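Long-range contacts in DUF1805 domain-containing protein (Thermoplasma acidophilum, PDB 1QW2), which is of unknown function, a small beta/alpha protein with a DUF1805 domain that packs as a four-chain assembly: residues I58-M63 and V77-E82; L33-S38 and D69-A74; S73-E78 and G91-N96. All coordinates share one frame; numbering follows the deposited sequence.

Contact 1 of 3, residues I58-M63 and V77-E82; sequences IAVRVM and VEASQE
Arg61 sends CG anti to its backbone N (chi1 179°) and stays extended as far as NE, while Glu78 opposite sets CG anti to its own carbonyl carbon and runs on straight. The two side chains therefore lie side by side, pointing the same way, on one face of the sheet. There NH1 of Arg61 comes to 3.0 Å from OE1 of Glu78, a salt bridge whose hydrogen bond is weak: the N-H...O angle is only 121° and the guanidinium and carboxylate planes stand 85° apart. NH2 of Arg61 is tied separately to the carbonyl O of Gly45, and CG of Met63 covers one guanidinium face toward its rim. Strands 59-61 and 78-79 run antiparallel here, the latter being an edge strand of the sheet within this chain. Arg61 N bonds to Glu78 O at 2.9 Å. In return Arg61 O takes Val77 N at 2.8 Å and, weakly, Glu78 N at 3.4 Å, so Val77 and Glu78 both face Arg61 in a classic beta bulge. CE of the selenomethionine Met63 meets both methyls of Val77 at once, 3.4 Å from CG1, closer than usual van der Waals contact. Val60 and Ala79 form the neighbouring non-hydrogen-bonded pair; their side chains occupy the face turned from Arg61 and Glu78, where Val76 and Ile88 also meet Val60. Further along, Ser80 N bonds to Ala59 O at 2.8 Å. Ser80 OG, placed between the backbone N and carbonyl carbon, accepts from Ala59 N at 2.9 Å, caps Ala83 N as the helix N-cap, and bonds to Asp57 O, so three partners grip this buried hydroxyl. Beyond it the side chains of Ile58 and Glu82 cross at about a right angle, CG1 of Ile58 3.7 Å from CB of Glu82.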
loop_
_atom_site.group_PDB
_atom_site.type_symbol
_atom_site.label_atom_id
_atom_site.label_comp_id
_atom_site.label_asym_id
_atom_site.label_seq_id
_atom_site.Cartn_x
_atom_site.Cartn_y
_atom_site.Cartn_z
ATOM N N ILE A 58 11.807 3.416 -19.822
ATOM C CA ILE A 58 12.045 2.098 -20.381
ATOM C C ILE A 58 10.727 1.473 -19.925
ATOM O O ILE A 58 10.539 1.191 -18.735
ATOM C CB ILE A 58 13.224 1.365 -19.706
ATOM C CG1 ILE A 58 14.550 1.954 -20.188
ATOM C CG2 ILE A 58 13.152 -0.131 -20.021
ATOM C CD1 ILE A 58 15.776 1.299 -19.568
ATOM N N ALA A 59 9.803 1.282 -20.857
ATOM C CA ALA A 59 8.500 0.744 -20.499
ATOM C C ALA A 59 7.910 -0.208 -21.517
ATOM O O ALA A 59 8.172 -0.104 -22.713
ATOM C CB ALA A 59 7.531 1.894 -20.274
ATOM N N VAL A 60 7.109 -1.146 -21.026
ATOM C CA VAL A 60 6.419 -2.084 -21.896
ATOM C C VAL A 60 4.955 -2.127 -21.477
ATOM O O VAL A 60 4.616 -1.994 -20.294
ATOM C CB VAL A 60 7.025 -3.507 -21.835
ATOM C CG1 VAL A 60 8.405 -3.512 -22.484
ATOM C CG2 VAL A 60 7.107 -3.979 -20.409
ATOM N N ARG A 61 4.088 -2.296 -22.465
ATOM C CA ARG A 61 2.656 -2.346 -22.234
ATOM C C ARG A 61 2.149 -3.721 -22.649
ATOM O O ARG A 61 2.504 -4.216 -23.719
ATOM C CB ARG A 61 1.981 -1.249 -23.065
ATOM C CG ARG A 61 0.466 -1.182 -22.963
ATOM C CD ARG A 61 -0.056 0.105 -23.598
ATOM N NE ARG A 61 -1.514 0.153 -23.609
ATOM C CZ ARG A 61 -2.270 -0.266 -24.618
ATOM N NH1 ARG A 61 -1.704 -0.755 -25.715
ATOM N NH2 ARG A 61 -3.592 -0.220 -24.521
ATOM N N VAL A 62 1.362 -4.351 -21.781
ATOM C CA VAL A 62 0.775 -5.660 -22.074
ATOM C C VAL A 62 -0.731 -5.486 -21.931
ATOM O O VAL A 62 -1.189 -4.541 -21.287
ATOM C CB VAL A 62 1.273 -6.760 -21.099
ATOM C CG1 VAL A 62 2.758 -7.003 -21.309
ATOM C CG2 VAL A 62 1.000 -6.361 -19.660
HETATM N N MSE A 63 -1.507 -6.386 -22.527
HETATM C CA MSE A 63 -2.958 -6.270 -22.452
HETATM C C MSE A 63 -3.642 -7.563 -22.022
HETATM O O MSE A 63 -3.052 -8.643 -22.086
HETATM C CB MSE A 63 -3.518 -5.821 -23.809
HETATM C CG MSE A 63 -2.970 -4.486 -24.311
HETATM SE SE MSE A 63 -3.784 -3.896 -25.975
HETATM C CE MSE A 63 -3.096 -5.263 -27.145
ATOM N N VAL A 77 3.012 -5.667 -26.082
ATOM C CA VAL A 77 2.235 -5.130 -27.197
ATOM C C VAL A 77 2.902 -3.867 -27.727
ATOM O O VAL A 77 2.929 -3.612 -28.936
ATOM C CB VAL A 77 0.788 -4.813 -26.762
ATOM C CG1 VAL A 77 0.012 -4.205 -27.922
ATOM C CG2 VAL A 77 0.110 -6.092 -26.283
ATOM N N GLU A 78 3.450 -3.080 -26.808
ATOM C CA GLU A 78 4.154 -1.856 -27.147
ATOM C C GLU A 78 5.394 -1.750 -26.271
ATOM O O GLU A 78 5.357 -2.086 -25.091
ATOM C CB GLU A 78 3.276 -0.631 -26.906
ATOM C CG GLU A 78 2.201 -0.402 -27.937
ATOM C CD GLU A 78 1.446 0.880 -27.673
ATOM O OE1 GLU A 78 0.514 0.860 -26.844
ATOM O OE2 GLU A 78 1.802 1.912 -28.278
ATOM N N ALA A 79 6.489 -1.292 -26.861
ATOM C CA ALA A 79 7.740 -1.116 -26.137
ATOM C C ALA A 79 8.195 0.319 -26.354
ATOM O O ALA A 79 8.137 0.829 -27.476
ATOM C CB ALA A 79 8.799 -2.082 -26.668
ATOM N N SER A 80 8.641 0.980 -25.292
ATOM C CA SER A 80 9.090 2.361 -25.428
ATOM C C SER A 80 10.372 2.402 -26.240
ATOM O O SER A 80 11.028 1.378 -26.447
ATOM C CB SER A 80 9.343 2.992 -24.059
ATOM O OG SER A 80 10.501 2.445 -23.456
ATOM N N GLN A 81 10.734 3.595 -26.694
ATOM C CA GLN A 81 11.947 3.748 -27.480
ATOM C C GLN A 81 13.175 3.315 -26.679
ATOM O O GLN A 81 14.047 2.622 -27.205
ATOM C CB GLN A 81 12.088 5.196 -27.938
ATOM C CG GLN A 81 10.933 5.653 -28.811
ATOM C CD GLN A 81 11.072 7.085 -29.267
ATOM O OE1 GLN A 81 11.448 7.352 -30.410
ATOM N NE2 GLN A 81 10.777 8.019 -28.374
ATOM N N GLU A 82 13.250 3.713 -25.411
ATOM C CA GLU A 82 14.389 3.322 -24.579
ATOM C C GLU A 82 14.385 1.811 -24.335
ATOM O O GLU A 82 15.439 1.200 -24.158
ATOM C CB GLU A 82 14.372 4.066 -23.240
ATOM C CG GLU A 82 14.710 5.554 -23.319
ATOM C CD GLU A 82 16.106 5.822 -23.865
ATOM O OE1 GLU A 82 17.009 4.988 -23.644
ATOM O OE2 GLU A 82 16.302 6.876 -24.506
#

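Contact 2 of 3, residues L33-S38 and D69-A74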
loop_
_atom_site.group_PDB
_atom_site.type_symbol
_atom_site.label_atom_id
_atom_site.label_comp_id
_atom_site.label_asym_id
_atom_site.label_seq_id
_atom_site.Cartn_x
_atom_site.Cartn_y
_atom_site.Cartn_z
ATOM N N LEU A 33 -2.606 -2.695 -13.019
ATOM C CA LEU A 33 -1.511 -3.477 -12.483
ATOM C C LEU A 33 -0.231 -3.205 -13.238
ATOM O O LEU A 33 -0.243 -2.949 -14.443
ATOM C CB LEU A 33 -1.827 -4.981 -12.483
ATOM C CG LEU A 33 -2.239 -5.722 -13.749
ATOM C CD1 LEU A 33 -2.236 -7.226 -13.457
ATOM C CD2 LEU A 33 -3.623 -5.263 -14.200
ATOM N N PHE A 34 0.870 -3.219 -12.499
ATOM C CA PHE A 34 2.178 -2.998 -13.082
ATOM C C PHE A 34 3.251 -3.723 -12.290
ATOM O O PHE A 34 3.021 -4.164 -11.161
ATOM C CB PHE A 34 2.492 -1.484 -13.163
ATOM C CG PHE A 34 2.674 -0.799 -11.824
ATOM C CD1 PHE A 34 3.841 -0.976 -11.079
ATOM C CD2 PHE A 34 1.701 0.065 -11.339
ATOM C CE1 PHE A 34 4.034 -0.296 -9.870
ATOM C CE2 PHE A 34 1.885 0.751 -10.129
ATOM C CZ PHE A 34 3.052 0.570 -9.398
ATOM N N ILE A 35 4.405 -3.891 -12.924
ATOM C CA ILE A 35 5.570 -4.509 -12.311
ATOM C C ILE A 35 6.676 -3.491 -12.548
ATOM O O ILE A 35 6.948 -3.121 -13.691
ATOM C CB ILE A 35 5.965 -5.830 -12.988
ATOM C CG1 ILE A 35 4.831 -6.845 -12.859
ATOM C CG2 ILE A 35 7.243 -6.376 -12.340
ATOM C CD1 ILE A 35 5.095 -8.151 -13.586
ATOM N N LYS A 36 7.307 -3.033 -11.478
ATOM C CA LYS A 36 8.355 -2.036 -11.618
ATOM C C LYS A 36 9.707 -2.480 -11.088
ATOM O O LYS A 36 9.811 -3.028 -9.992
ATOM C CB LYS A 36 7.917 -0.740 -10.932
ATOM C CG LYS A 36 8.903 0.418 -11.057
ATOM C CD LYS A 36 9.784 0.528 -9.823
ATOM C CE LYS A 36 10.740 1.710 -9.937
ATOM N NZ LYS A 36 11.404 2.017 -8.637
ATOM N N GLY A 37 10.737 -2.245 -11.895
ATOM C CA GLY A 37 12.093 -2.584 -11.515
ATOM C C GLY A 37 12.856 -1.285 -11.355
ATOM O O GLY A 37 12.284 -0.210 -11.513
ATOM N N SER A 38 14.147 -1.370 -11.052
ATOM C CA SER A 38 14.947 -0.168 -10.865
ATOM C C SER A 38 15.210 0.611 -12.154
ATOM O O SER A 38 15.484 1.808 -12.109
ATOM C CB SER A 38 16.285 -0.521 -10.202
ATOM O OG SER A 38 17.057 -1.382 -11.021
ATOM N N ASP A 69 0.865 -13.437 -12.754
ATOM C CA ASP A 69 1.141 -14.559 -13.643
ATOM C C ASP A 69 0.766 -14.223 -15.083
ATOM O O ASP A 69 1.510 -14.542 -16.012
ATOM C CB ASP A 69 0.373 -15.803 -13.187
ATOM C CG ASP A 69 0.987 -16.452 -11.962
ATOM O OD1 ASP A 69 0.389 -17.415 -11.437
ATOM O OD2 ASP A 69 2.068 -16.005 -11.525
ATOM N N ASP A 70 -0.386 -13.583 -15.265
ATOM C CA ASP A 70 -0.833 -13.204 -16.603
ATOM C C ASP A 70 0.171 -12.255 -17.247
ATOM O O ASP A 70 0.504 -12.393 -18.425
ATOM C CB ASP A 70 -2.201 -12.516 -16.555
ATOM C CG ASP A 70 -3.326 -13.469 -16.206
ATOM O OD1 ASP A 70 -3.338 -14.597 -16.737
ATOM O OD2 ASP A 70 -4.207 -13.079 -15.413
HETATM N N MSE A 71 0.651 -11.289 -16.470
HETATM C CA MSE A 71 1.614 -10.320 -16.983
HETATM C C MSE A 71 2.913 -10.961 -17.444
HETATM O O MSE A 71 3.405 -10.666 -18.531
HETATM C CB MSE A 71 1.941 -9.265 -15.924
HETATM C CG MSE A 71 0.850 -8.249 -15.690
HETATM SE SE MSE A 71 1.526 -6.772 -14.645
HETATM C CE MSE A 71 2.411 -5.799 -16.033
ATOM N N LEU A 72 3.471 -11.834 -16.612
ATOM C CA LEU A 72 4.727 -12.494 -16.945
ATOM C C LEU A 72 4.626 -13.376 -18.186
ATOM O O LEU A 72 5.607 -13.552 -18.910
ATOM C CB LEU A 72 5.208 -13.326 -15.753
ATOM C CG LEU A 72 5.576 -12.513 -14.509
ATOM C CD1 LEU A 72 5.911 -13.457 -13.362
ATOM C CD2 LEU A 72 6.755 -11.602 -14.821
ATOM N N SER A 73 3.439 -13.920 -18.433
ATOM C CA SER A 73 3.222 -14.786 -19.587
ATOM C C SER A 73 2.678 -14.019 -20.788
ATOM O O SER A 73 2.534 -14.580 -21.875
ATOM C CB SER A 73 2.253 -15.916 -19.227
ATOM O OG SER A 73 2.773 -16.716 -18.180
ATOM N N ALA A 74 2.389 -12.737 -20.597
ATOM C CA ALA A 74 1.851 -11.912 -21.672
ATOM C C ALA A 74 2.931 -11.410 -22.619
ATOM O O ALA A 74 4.091 -11.255 -22.237
ATOM C CB ALA A 74 1.088 -10.730 -21.090
#
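Carrying Leu33 and Ile35 against Met71, strand 33-36 and helix 69-73 pass with their axes 9.6 Å apart at closest approach and their directions at 63°. The contact is buried and wholly apolar, and the selenomethionine Met71 gives up the largest share of surface and takes part in three of its four residue pairs. Its chain bends at chi3 (80°), which brings the CE methyl back over the strand, 4.1 Å from CA of Phe34. Leu33 and Met71 slide past each other in opposite directions, CD1 of Leu33 touching CG of Met71 at 3.9 Å. Ile35 instead meets Met71 tip to tip, its CG1 lying 3.8 Å from SE. This is a helix laid across one face of the sheet: Phe22 of strand 18-25 and Ala42 of strand 41-43 touch the same Met71. On the other face the ring of Phe34 meets that of Phe23, and Ser25 of the second subunit packs on it. CD1 of Ile35 also reaches CD2 of Leu72 at 4.0 Å, the two side chains crossing at about a right angle. An alanine at Ile35 would probably open a gap beneath the helix, leaving CD2 of Leu72 without its partner on the strand and SE of Met71 with Leu33 alone there. Leu72 lies near the subunit boundary, where Tyr2 of the third subunit packs on it.

Contact 3 of 3, residues S73-E78 and G91-N96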
loop_
_atom_site.group_PDB
_atom_site.type_symbol
_atom_site.label_atom_id
_atom_site.label_comp_id
_atom_site.label_asym_id
_atom_site.label_seq_id
_atom_site.Cartn_x
_atom_site.Cartn_y
_atom_site.Cartn_z
ATOM N N SER A 73 3.439 -13.920 -18.433
ATOM C CA SER A 73 3.222 -14.786 -19.587
ATOM C C SER A 73 2.678 -14.019 -20.788
ATOM O O SER A 73 2.534 -14.580 -21.875
ATOM C CB SER A 73 2.253 -15.916 -19.227
ATOM O OG SER A 73 2.773 -16.716 -18.180
ATOM N N ALA A 74 2.389 -12.737 -20.597
ATOM C CA ALA A 74 1.851 -11.912 -21.672
ATOM C C ALA A 74 2.931 -11.410 -22.619
ATOM O O ALA A 74 4.091 -11.255 -22.237
ATOM C CB ALA A 74 1.088 -10.730 -21.090
ATOM N N LYS A 75 2.540 -11.160 -23.863
ATOM C CA LYS A 75 3.479 -10.656 -24.853
ATOM C C LYS A 75 3.429 -9.136 -24.883
ATOM O O LYS A 75 2.357 -8.533 -24.780
ATOM C CB LYS A 75 3.147 -11.215 -26.238
ATOM C CG LYS A 75 3.219 -12.729 -26.319
ATOM C CD LYS A 75 2.934 -13.216 -27.726
ATOM C CE LYS A 75 2.928 -14.736 -27.786
ATOM N NZ LYS A 75 4.220 -15.313 -27.318
ATOM N N VAL A 76 4.602 -8.525 -25.001
ATOM C CA VAL A 76 4.718 -7.078 -25.064
ATOM C C VAL A 76 3.947 -6.592 -26.283
ATOM O O VAL A 76 4.190 -7.064 -27.392
ATOM C CB VAL A 76 6.195 -6.658 -25.207
ATOM C CG1 VAL A 76 6.295 -5.167 -25.506
ATOM C CG2 VAL A 76 6.951 -7.001 -23.936
ATOM N N VAL A 77 3.012 -5.667 -26.082
ATOM C CA VAL A 77 2.235 -5.130 -27.197
ATOM C C VAL A 77 2.902 -3.867 -27.727
ATOM O O VAL A 77 2.929 -3.612 -28.936
ATOM C CB VAL A 77 0.788 -4.813 -26.762
ATOM C CG1 VAL A 77 0.012 -4.205 -27.922
ATOM C CG2 VAL A 77 0.110 -6.092 -26.283
ATOM N N GLU A 78 3.450 -3.080 -26.808
ATOM C CA GLU A 78 4.154 -1.856 -27.147
ATOM C C GLU A 78 5.394 -1.750 -26.271
ATOM O O GLU A 78 5.357 -2.086 -25.091
ATOM C CB GLU A 78 3.276 -0.631 -26.906
ATOM C CG GLU A 78 2.201 -0.402 -27.937
ATOM C CD GLU A 78 1.446 0.880 -27.673
ATOM O OE1 GLU A 78 0.514 0.860 -26.844
ATOM O OE2 GLU A 78 1.802 1.912 -28.278
ATOM N N GLY A 91 6.017 -8.372 -29.033
ATOM C CA GLY A 91 6.040 -9.792 -29.323
ATOM C C GLY A 91 6.777 -10.589 -28.265
ATOM O O GLY A 91 6.472 -11.760 -28.044
ATOM N N ASP A 92 7.750 -9.962 -27.612
ATOM C CA ASP A 92 8.511 -10.642 -26.568
ATOM C C ASP A 92 7.621 -10.996 -25.382
ATOM O O ASP A 92 6.725 -10.234 -25.018
ATOM C CB ASP A 92 9.658 -9.761 -26.053
ATOM C CG ASP A 92 10.782 -9.609 -27.055
ATOM O OD1 ASP A 92 10.927 -10.489 -27.928
ATOM O OD2 ASP A 92 11.534 -8.615 -26.954
ATOM N N VAL A 93 7.865 -12.156 -24.782
ATOM C CA VAL A 93 7.105 -12.568 -23.607
ATOM C C VAL A 93 7.772 -11.834 -22.445
ATOM O O VAL A 93 8.989 -11.896 -22.285
ATOM C CB VAL A 93 7.192 -14.090 -23.378
ATOM C CG1 VAL A 93 6.413 -14.473 -22.124
ATOM C CG2 VAL A 93 6.650 -14.827 -24.596
ATOM N N LEU A 94 6.977 -11.134 -21.641
ATOM C CA LEU A 94 7.526 -10.356 -20.533
ATOM C C LEU A 94 8.550 -11.093 -19.671
ATOM O O LEU A 94 9.609 -10.550 -19.361
ATOM C CB LEU A 94 6.393 -9.820 -19.649
ATOM C CG LEU A 94 6.823 -8.881 -18.518
ATOM C CD1 LEU A 94 7.577 -7.692 -19.094
ATOM C CD2 LEU A 94 5.599 -8.409 -17.743
ATOM N N ARG A 95 8.241 -12.324 -19.284
ATOM C CA ARG A 95 9.156 -13.102 -18.449
ATOM C C ARG A 95 10.549 -13.202 -19.066
ATOM O O ARG A 95 11.555 -13.240 -18.355
ATOM C CB ARG A 95 8.593 -14.509 -18.229
ATOM C CG ARG A 95 9.389 -15.357 -17.247
ATOM C CD ARG A 95 9.286 -14.812 -15.828
ATOM N NE ARG A 95 10.059 -15.606 -14.876
ATOM C CZ ARG A 95 11.385 -15.701 -14.882
ATOM N NH1 ARG A 95 12.097 -15.049 -15.792
ATOM N NH2 ARG A 95 12.003 -16.452 -13.979
ATOM N N ASN A 96 10.602 -13.229 -20.395
ATOM C CA ASN A 96 11.864 -13.350 -21.116
ATOM C C ASN A 96 12.686 -12.065 -21.208
ATOM O O ASN A 96 13.854 -12.102 -21.598
ATOM C CB ASN A 96 11.604 -13.884 -22.528
ATOM C CG ASN A 96 11.064 -15.305 -22.530
ATOM O OD1 ASN A 96 10.651 -15.821 -23.570
ATOM N ND2 ASN A 96 11.071 -15.947 -21.367
#
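Val76 and Leu94 mark the tight, buried side of this contact, whereas Lys75, Gly91 and Ser73 lie on its exposed side. Val76 N bonds to Asp92 O at 2.7 Å, and CG2 of the same valine leans on that oxygen at 3.4 Å. The torsion of Val76 puts CG2 anti to the carbonyl carbon and beside the backbone N, so the methyl and the N-H close on one acceptor. Leu94 N bonds to Ala74 O at 2.9 Å, an almost straight bond (175° at the hydrogen), with CB of the leucine resting near the same carbonyl. The leucine packs on Val60 of strand 59-61. In fold terms, the loop leading from helix 68-73 to strand 78-79 is stitched through its backbone to the chain entering the short helix 94-97. Lys75 and Val93 sit level in a single bridge, and Lys75 CA makes a CA-H...O contact to Asp92 O. The third backbone bond, Gly91 N to Val76 O at 2.8 Å, lies toward the open side. Gly91 has a positive phi of 110°, at which a side chain would be pressed against the carbonyl O of the residue before. Here the packing thins: the aliphatic part of Lys75 runs beside Gly91 O, its CG 3.8 Å away. A bend at chi4 (-58°) brings NZ of Lys75 to 3.7 Å from CG2 of Val93. The other methyl of Val93, CG1, faces Ser73 O. OD2 of Asp92 bonds to Asn89 N, and Arg95 NH2 reaches Asn1 O of the third subunit.

Following the chain from the N terminus, contact 2 starts first, on strand 32-36, and closes a long loop when helix 68-73 comes to rest on the sheet. Contact 1 opens inside that loop, on strand 59-61, and closes beyond it at strand 78-79, so the two cross; CG2 of Val62 packs on CE of Met71 where they touch. Contact 3 takes up the chain at Ser73, shares Ser73 and Ala74 with contact 2 and Val77 and Glu78 with contact 1, and closes at 91-96, after contact 1 has ended. None encloses another: together they join the sheet, its covering helix and the C-terminal helix 94-97.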